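Local coordinates for cytosol aminopeptidase (PDB 3KZW), which probably removes amino acids one at a time from the N termini of peptides, as a metal-dependent leucyl aminopeptidase assembled from six chains, at residues A[200-205]-A[312-317]; A[321-326]-A[507-512]. All blocks are in the same frame, centred on the assembly; numbering follows the deposited sequence.

Interaction 1: A[200-205]-A[312-317]; sequences INLARD and NVVGII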
ATOM      1  N   ILE A 200      -9.864  33.963  20.993  1.00  2.65           N
ATOM      2  CA  ILE A 200      -9.643  33.038  19.879  1.00  2.65           C
ATOM      3  C   ILE A 200      -8.158  32.992  19.522  1.00  2.63           C
ATOM      4  O   ILE A 200      -7.597  31.915  19.302  1.00  2.62           O
ATOM      5  CB  ILE A 200     -10.504  33.415  18.642  1.00  2.63           C
ATOM      6  CG1 ILE A 200     -11.994  33.210  18.955  1.00  2.61           C
ATOM      7  CG2 ILE A 200     -10.097  32.593  17.419  1.00  2.60           C
ATOM      8  CD1 ILE A 200     -12.943  33.861  17.969  1.00  2.61           C
ATOM      9  N   ASN A 201      -7.529  34.164  19.493  1.00  2.64           N
ATOM     10  CA  ASN A 201      -6.103  34.280  19.200  1.00  2.61           C
ATOM     11  C   ASN A 201      -5.216  33.675  20.283  1.00  2.59           C
ATOM     12  O   ASN A 201      -4.123  33.190  19.991  1.00  2.60           O
ATOM     13  CB  ASN A 201      -5.722  35.741  18.941  1.00  2.61           C
ATOM     14  CG  ASN A 201      -6.291  36.272  17.633  1.00  2.61           C
ATOM     15  OD1 ASN A 201      -6.878  35.529  16.844  1.00  2.59           O
ATOM     16  ND2 ASN A 201      -6.114  37.565  17.397  1.00  2.61           N
ATOM     17  N   LEU A 202      -5.690  33.709  21.527  1.00  2.61           N
ATOM     18  CA  LEU A 202      -4.982  33.082  22.639  1.00  2.65           C
ATOM     19  C   LEU A 202      -4.929  31.571  22.440  1.00  2.67           C
ATOM     20  O   LEU A 202      -3.891  30.948  22.661  1.00  2.70           O
ATOM     21  CB  LEU A 202      -5.643  33.425  23.981  1.00  2.65           C
ATOM     22  CG  LEU A 202      -5.051  32.780  25.244  1.00  2.66           C
ATOM     23  CD1 LEU A 202      -3.674  33.348  25.581  1.00  2.64           C
ATOM     24  CD2 LEU A 202      -5.993  32.932  26.425  1.00  2.67           C
ATOM     25  N   ALA A 203      -6.059  31.001  22.022  1.00  2.68           N
ATOM     26  CA  ALA A 203      -6.159  29.579  21.709  1.00  2.65           C
ATOM     27  C   ALA A 203      -5.257  29.224  20.527  1.00  2.67           C
ATOM     28  O   ALA A 203      -4.565  28.200  20.547  1.00  2.68           O
ATOM     29  CB  ALA A 203      -7.602  29.204  21.420  1.00  2.60           C
ATOM     30  N   ARG A 204      -5.267  30.087  19.510  1.00  2.63           N
ATOM     31  CA  ARG A 204      -4.426  29.932  18.325  1.00  2.63           C
ATOM     32  C   ARG A 204      -2.941  29.924  18.667  1.00  2.64           C
ATOM     33  O   ARG A 204      -2.180  29.143  18.098  1.00  2.71           O
ATOM     34  CB  ARG A 204      -4.705  31.051  17.323  1.00  2.64           C
ATOM     35  CG  ARG A 204      -5.947  30.865  16.484  1.00  2.57           C
ATOM     36  CD  ARG A 204      -6.223  32.125  15.695  1.00  2.60           C
ATOM     37  NE  ARG A 204      -7.114  31.888  14.566  1.00  2.65           N
ATOM     38  CZ  ARG A 204      -7.588  32.838  13.769  1.00  2.63           C
ATOM     39  NH1 ARG A 204      -7.271  34.110  13.971  1.00  2.53           N
ATOM     40  NH2 ARG A 204      -8.393  32.516  12.770  1.00  2.75           N
ATOM     41  N   ASP A 205      -2.539  30.800  19.588  1.00  2.64           N
ATOM     42  CA  ASP A 205      -1.146  30.895  20.025  1.00  2.65           C
ATOM     43  C   ASP A 205      -0.649  29.592  20.648  1.00  2.65           C
ATOM     44  O   ASP A 205       0.454  29.135  20.342  1.00  2.68           O
ATOM     45  CB  ASP A 205      -0.956  32.063  20.998  1.00  2.64           C
ATOM     46  CG  ASP A 205      -0.794  33.403  20.290  1.00  2.72           C
ATOM     47  OD1 ASP A 205      -0.617  33.426  19.050  1.00  2.66           O
ATOM     48  OD2 ASP A 205      -0.833  34.443  20.984  1.00  2.79           O
ATOM     49  N   ASN A 312      -8.850  25.644  22.987  1.00  2.64           N
ATOM     50  CA  ASN A 312     -10.144  26.288  22.780  1.00  2.69           C
ATOM     51  C   ASN A 312     -10.989  26.400  24.057  1.00  2.69           C
ATOM     52  O   ASN A 312     -11.770  27.343  24.203  1.00  2.67           O
ATOM     53  CB  ASN A 312     -10.919  25.598  21.648  1.00  2.69           C
ATOM     54  CG  ASN A 312     -10.272  25.807  20.280  1.00  2.65           C
ATOM     55  OD1 ASN A 312      -9.205  26.414  20.165  1.00  2.65           O
ATOM     56  ND2 ASN A 312     -10.921  25.303  19.238  1.00  2.62           N
ATOM     57  N   VAL A 313     -10.824  25.445  24.973  1.00  2.67           N
ATOM     58  CA  VAL A 313     -11.458  25.518  26.293  1.00  2.65           C
ATOM     59  C   VAL A 313     -10.899  26.708  27.074  1.00  2.66           C
ATOM     60  O   VAL A 313     -11.656  27.472  27.672  1.00  2.73           O
ATOM     61  CB  VAL A 313     -11.297  24.195  27.095  1.00  2.66           C
ATOM     62  CG1 VAL A 313     -11.683  24.381  28.560  1.00  2.53           C
ATOM     63  CG2 VAL A 313     -12.138  23.087  26.472  1.00  2.70           C
ATOM     64  N   VAL A 314      -9.576  26.864  27.047  1.00  2.67           N
ATOM     65  CA  VAL A 314      -8.902  28.007  27.667  1.00  2.65           C
ATOM     66  C   VAL A 314      -9.429  29.317  27.077  1.00  2.66           C
ATOM     67  O   VAL A 314      -9.683  30.272  27.810  1.00  2.72           O
ATOM     68  CB  VAL A 314      -7.353  27.917  27.521  1.00  2.64           C
ATOM     69  CG1 VAL A 314      -6.675  29.177  28.048  1.00  2.61           C
ATOM     70  CG2 VAL A 314      -6.816  26.697  28.247  1.00  2.59           C
ATOM     71  N   GLY A 315      -9.610  29.342  25.757  1.00  2.63           N
ATOM     72  CA  GLY A 315     -10.156  30.505  25.060  1.00  2.60           C
ATOM     73  C   GLY A 315     -11.566  30.856  25.495  1.00  2.63           C
ATOM     74  O   GLY A 315     -11.877  32.028  25.722  1.00  2.62           O
ATOM     75  N   ILE A 316     -12.414  29.834  25.616  1.00  2.67           N
ATOM     76  CA  ILE A 316     -13.805  30.006  26.053  1.00  2.65           C
ATOM     77  C   ILE A 316     -13.879  30.599  27.463  1.00  2.66           C
ATOM     78  O   ILE A 316     -14.643  31.537  27.709  1.00  2.69           O
ATOM     79  CB  ILE A 316     -14.609  28.677  25.967  1.00  2.63           C
ATOM     80  CG1 ILE A 316     -14.796  28.258  24.505  1.00  2.67           C
ATOM     81  CG2 ILE A 316     -15.969  28.817  26.632  1.00  2.58           C
ATOM     82  CD1 ILE A 316     -15.139  26.787  24.310  1.00  2.66           C
ATOM     83  N   ILE A 317     -13.074  30.058  28.377  1.00  2.63           N
ATOM     84  CA  ILE A 317     -13.023  30.546  29.756  1.00  2.64           C
ATOM     85  C   ILE A 317     -12.446  31.969  29.815  1.00  2.68           C
ATOM     86  O   ILE A 317     -12.924  32.806  30.586  1.00  2.69           O
ATOM     87  CB  ILE A 317     -12.249  29.567  30.677  1.00  2.60           C
ATOM     88  CG1 ILE A 317     -12.997  28.230  30.763  1.00  2.59           C
ATOM     89  CG2 ILE A 317     -12.058  30.156  32.073  1.00  2.60           C
ATOM     90  CD1 ILE A 317     -12.174  27.069  31.296  1.00  2.62           C
TER

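Interaction 2: A[321-326]-A[507-512]; sequences SRLQLP and TIVQWL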
ATOM      1  N   SER A 321     -14.673  35.117  31.285  1.00  2.65           N
ATOM      2  CA  SER A 321     -14.179  35.887  32.427  1.00  2.67           C
ATOM      3  C   SER A 321     -14.019  37.372  32.106  1.00  2.68           C
ATOM      4  O   SER A 321     -14.340  38.231  32.935  1.00  2.69           O
ATOM      5  CB  SER A 321     -12.862  35.306  32.949  1.00  2.66           C
ATOM      6  OG  SER A 321     -11.829  35.416  31.987  1.00  2.77           O
ATOM      7  N   ARG A 322     -13.530  37.666  30.903  1.00  2.68           N
ATOM      8  CA  ARG A 322     -13.349  39.049  30.453  1.00  2.68           C
ATOM      9  C   ARG A 322     -14.675  39.741  30.163  1.00  2.65           C
ATOM     10  O   ARG A 322     -14.780  40.961  30.284  1.00  2.65           O
ATOM     11  CB  ARG A 322     -12.436  39.113  29.228  1.00  2.66           C
ATOM     12  CG  ARG A 322     -10.955  39.039  29.566  1.00  2.74           C
ATOM     13  CD  ARG A 322     -10.098  39.029  28.312  1.00  2.83           C
ATOM     14  NE  ARG A 322     -10.075  40.328  27.640  1.00  2.92           N
ATOM     15  CZ  ARG A 322      -9.455  40.571  26.487  1.00  2.82           C
ATOM     16  NH1 ARG A 322      -8.796  39.603  25.859  1.00  2.74           N
ATOM     17  NH2 ARG A 322      -9.495  41.788  25.960  1.00  2.76           N
ATOM     18  N   LEU A 323     -15.679  38.957  29.779  1.00  2.65           N
ATOM     19  CA  LEU A 323     -17.031  39.472  29.588  1.00  2.66           C
ATOM     20  C   LEU A 323     -17.807  39.496  30.903  1.00  2.67           C
ATOM     21  O   LEU A 323     -18.918  40.031  30.961  1.00  2.68           O
ATOM     22  CB  LEU A 323     -17.788  38.652  28.537  1.00  2.67           C
ATOM     23  CG  LEU A 323     -17.293  38.690  27.087  1.00  2.65           C
ATOM     24  CD1 LEU A 323     -18.219  37.877  26.198  1.00  2.62           C
ATOM     25  CD2 LEU A 323     -17.167  40.116  26.571  1.00  2.61           C
ATOM     26  N   GLN A 324     -17.208  38.919  31.948  1.00  2.67           N
ATOM     27  CA  GLN A 324     -17.806  38.837  33.285  1.00  2.68           C
ATOM     28  C   GLN A 324     -19.214  38.235  33.256  1.00  2.68           C
ATOM     29  O   GLN A 324     -20.159  38.788  33.831  1.00  2.69           O
ATOM     30  CB  GLN A 324     -17.795  40.205  33.979  1.00  2.65           C
ATOM     31  CG  GLN A 324     -16.412  40.664  34.421  1.00  2.69           C
ATOM     32  CD  GLN A 324     -16.380  42.121  34.841  1.00  2.74           C
ATOM     33  OE1 GLN A 324     -16.932  42.989  34.164  1.00  2.77           O
ATOM     34  NE2 GLN A 324     -15.724  42.397  35.961  1.00  2.80           N
ATOM     35  N   LEU A 325     -19.335  37.097  32.574  1.00  2.67           N
ATOM     36  CA  LEU A 325     -20.610  36.404  32.420  1.00  2.65           C
ATOM     37  C   LEU A 325     -21.041  35.751  33.729  1.00  2.66           C
ATOM     38  O   LEU A 325     -20.214  35.156  34.425  1.00  2.66           O
ATOM     39  CB  LEU A 325     -20.525  35.351  31.311  1.00  2.63           C
ATOM     40  CG  LEU A 325     -20.192  35.802  29.883  1.00  2.64           C
ATOM     41  CD1 LEU A 325     -20.084  34.593  28.970  1.00  2.60           C
ATOM     42  CD2 LEU A 325     -21.212  36.796  29.335  1.00  2.60           C
ATOM     43  N   PRO A 326     -22.340  35.864  34.071  1.00  2.68           N
ATOM     44  CA  PRO A 326     -22.863  35.261  35.297  1.00  2.69           C
ATOM     45  C   PRO A 326     -23.040  33.743  35.173  1.00  2.70           C
ATOM     46  O   PRO A 326     -24.161  33.236  35.255  1.00  2.78           O
ATOM     47  CB  PRO A 326     -24.212  35.966  35.482  1.00  2.66           C
ATOM     48  CG  PRO A 326     -24.631  36.345  34.111  1.00  2.65           C
ATOM     49  CD  PRO A 326     -23.373  36.627  33.342  1.00  2.66           C
ATOM     50  N   THR A 507     -19.356  29.765  19.152  1.00  2.61           N
ATOM     51  CA  THR A 507     -20.600  29.059  19.452  1.00  2.62           C
ATOM     52  C   THR A 507     -20.858  28.927  20.956  1.00  2.63           C
ATOM     53  O   THR A 507     -21.942  29.266  21.434  1.00  2.64           O
ATOM     54  CB  THR A 507     -20.639  27.665  18.769  1.00  2.61           C
ATOM     55  OG1 THR A 507     -20.603  27.829  17.347  1.00  2.57           O
ATOM     56  CG2 THR A 507     -21.905  26.895  19.149  1.00  2.60           C
ATOM     57  N   ILE A 508     -19.859  28.447  21.692  1.00  2.62           N
ATOM     58  CA  ILE A 508     -20.006  28.197  23.127  1.00  2.66           C
ATOM     59  C   ILE A 508     -20.153  29.494  23.924  1.00  2.66           C
ATOM     60  O   ILE A 508     -20.972  29.567  24.842  1.00  2.71           O
ATOM     61  CB  ILE A 508     -18.848  27.317  23.687  1.00  2.66           C
ATOM     62  CG1 ILE A 508     -18.750  25.990  22.920  1.00  2.65           C
ATOM     63  CG2 ILE A 508     -19.011  27.067  25.193  1.00  2.66           C
ATOM     64  CD1 ILE A 508     -20.011  25.113  22.961  1.00  2.61           C
ATOM     65  N   VAL A 509     -19.374  30.511  23.560  1.00  2.62           N
ATOM     66  CA  VAL A 509     -19.477  31.828  24.190  1.00  2.65           C
ATOM     67  C   VAL A 509     -20.893  32.392  24.038  1.00  2.65           C
ATOM     68  O   VAL A 509     -21.487  32.877  25.010  1.00  2.68           O
ATOM     69  CB  VAL A 509     -18.413  32.822  23.640  1.00  2.66           C
ATOM     70  CG1 VAL A 509     -18.733  34.266  24.034  1.00  2.62           C
ATOM     71  CG2 VAL A 509     -17.028  32.438  24.134  1.00  2.65           C
ATOM     72  N   GLN A 510     -21.430  32.303  22.825  1.00  2.60           N
ATOM     73  CA  GLN A 510     -22.792  32.744  22.544  1.00  2.66           C
ATOM     74  C   GLN A 510     -23.816  31.976  23.386  1.00  2.66           C
ATOM     75  O   GLN A 510     -24.772  32.564  23.892  1.00  2.70           O
ATOM     76  CB  GLN A 510     -23.097  32.609  21.048  1.00  2.65           C
ATOM     77  CG  GLN A 510     -24.447  33.174  20.606  1.00  2.63           C
ATOM     78  CD  GLN A 510     -24.614  34.643  20.942  1.00  2.80           C
ATOM     79  OE1 GLN A 510     -25.609  35.034  21.554  1.00  2.78           O
ATOM     80  NE2 GLN A 510     -23.639  35.465  20.550  1.00  2.72           N
ATOM     81  N   TRP A 511     -23.596  30.670  23.532  1.00  2.64           N
ATOM     82  CA  TRP A 511     -24.446  29.816  24.356  1.00  2.64           C
ATOM     83  C   TRP A 511     -24.349  30.183  25.836  1.00  2.67           C
ATOM     84  O   TRP A 511     -25.359  30.202  26.545  1.00  2.70           O
ATOM     85  CB  TRP A 511     -24.095  28.340  24.149  1.00  2.63           C
ATOM     86  CG  TRP A 511     -24.928  27.411  24.983  1.00  2.69           C
ATOM     87  CD1 TRP A 511     -26.197  26.985  24.716  1.00  2.69           C
ATOM     88  CD2 TRP A 511     -24.552  26.803  26.225  1.00  2.71           C
ATOM     89  NE1 TRP A 511     -26.633  26.146  25.712  1.00  2.74           N
ATOM     90  CE2 TRP A 511     -25.646  26.018  26.652  1.00  2.73           C
ATOM     91  CE3 TRP A 511     -23.397  26.845  27.018  1.00  2.72           C
ATOM     92  CZ2 TRP A 511     -25.620  25.277  27.841  1.00  2.73           C
ATOM     93  CZ3 TRP A 511     -23.372  26.109  28.203  1.00  2.73           C
ATOM     94  CH2 TRP A 511     -24.480  25.336  28.601  1.00  2.73           C
ATOM     95  N   LEU A 512     -23.131  30.471  26.291  1.00  2.68           N
ATOM     96  CA  LEU A 512     -22.889  30.883  27.676  1.00  2.69           C
ATOM     97  C   LEU A 512     -23.545  32.220  28.002  1.00  2.67           C
ATOM     98  O   LEU A 512     -23.971  32.444  29.134  1.00  2.73           O
ATOM     99  CB  LEU A 512     -21.388  30.957  27.970  1.00  2.66           C
ATOM    100  CG  LEU A 512     -20.604  29.653  28.133  1.00  2.66           C
ATOM    101  CD1 LEU A 512     -19.125  29.962  28.267  1.00  2.66           C
ATOM    102  CD2 LEU A 512     -21.093  28.839  29.328  1.00  2.64           C
TER

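Interaction 1: A[200-205]-A[312-317]
A chi1 of 177° turns the Leu202 side chain away from its own backbone N, and Val314 CG1 is set likewise (174°). Leu202 CD2 and Val314 CG1 meet at 4.1 Å, and the side chains cross at about a right angle. One residue further along, Ala203 offers its methyl directly to the neighbouring helix: Ala203 CB lies 3.5 Å from Asn312 OD1, a van der Waals approach of carbon to oxygen. Asn312 and Ala203 are also where the backbones run closest, their CA atoms 5.3 Å apart. Such closeness is characteristic of helices that pack through small residues, here Ala203 against the bare backbone of Gly315, and it joins helix 188-208 to helix 308-322 within the buried interior of the aminopeptidase catalytic domain. A third helix, 505-512, touches both: its Ile505 lies on Ile200 and Ala203, and its Ile508 and Leu512 on Ile316. Beyond the apolar pair, Ile223 of helix 216-226 packs on Val314. On the face of helix 188-208 turned from the contact, Arg204 NH1 donates to Asn201 OD1 at 3.2 Å, with an N-H...O angle of 137°, well short of straight, and the guanidinium also reaches the backbone oxygens of Arg157, Asn495 and Pro500.

Interaction 2: A[321-326]-A[507-512]
Leu325 and Leu512 meet at about a right angle, the delta methyl CD1 of Leu325 resting 4.0 Å from CB of Leu512. The chain reaches this position through a Schellman motif that ends helix 308-322: Gln324, with positive phi (53°), is its C-prime residue, Leu325 N returns to the backbone oxygen of Ala320, and Gln324 N makes a weak bond to Ser321 O. Leu323, just before the positive-phi residue, and Leu325, just after it, both point their CB atoms toward helix 505-512, so two leucines from one helix end address a single neighbouring helix. In Leu325 the CG is anti to the carbonyl carbon (chi1 -61°), and from there CD1 extends to the base of the Leu512 side chain. The two side chains of helix 505-512 involved, Val509 and Leu512, stand three residues apart, close to one helical turn, and each receives one of the leucines. Around them the apolar setting continues: Ala319 lies against Val509 and Ala320 against Leu325, while Ile196 of helix 188-208 also touches Val509. Purely apolar in its side-chain contacts, the interface is modest in extent, 128 Å² counted over both sides, and joins the C-terminal end of one helix to the last helix of the chain, 505-512. Nearer the start of the turn, Leu323 brings its CD1 to CG1 of Val509 at 4.2 Å.

Followed from the N terminus, the chain reaches helix 188-208 after its N-terminal portion, and interaction 1 closes a loop of 106 intervening residues when helix 308-322 returns beside it. Interaction 2 opens only afterwards, at the end of that same helix, and closes when helix 505-512 arrives 180 residues later. The two loops are therefore in series, neither nested nor crossed, with helix 308-322 common to both. Their centres lie 13 Å apart, yet they touch: Ile316 CG2 packs against Leu512 CD1 at 3.7 Å and also against Ile508. Together they draw three helices into one cluster beside the catalytic-domain sheet, where strand 328-338 packs on helix 308-322 and strand 386-391 on helix 505-512.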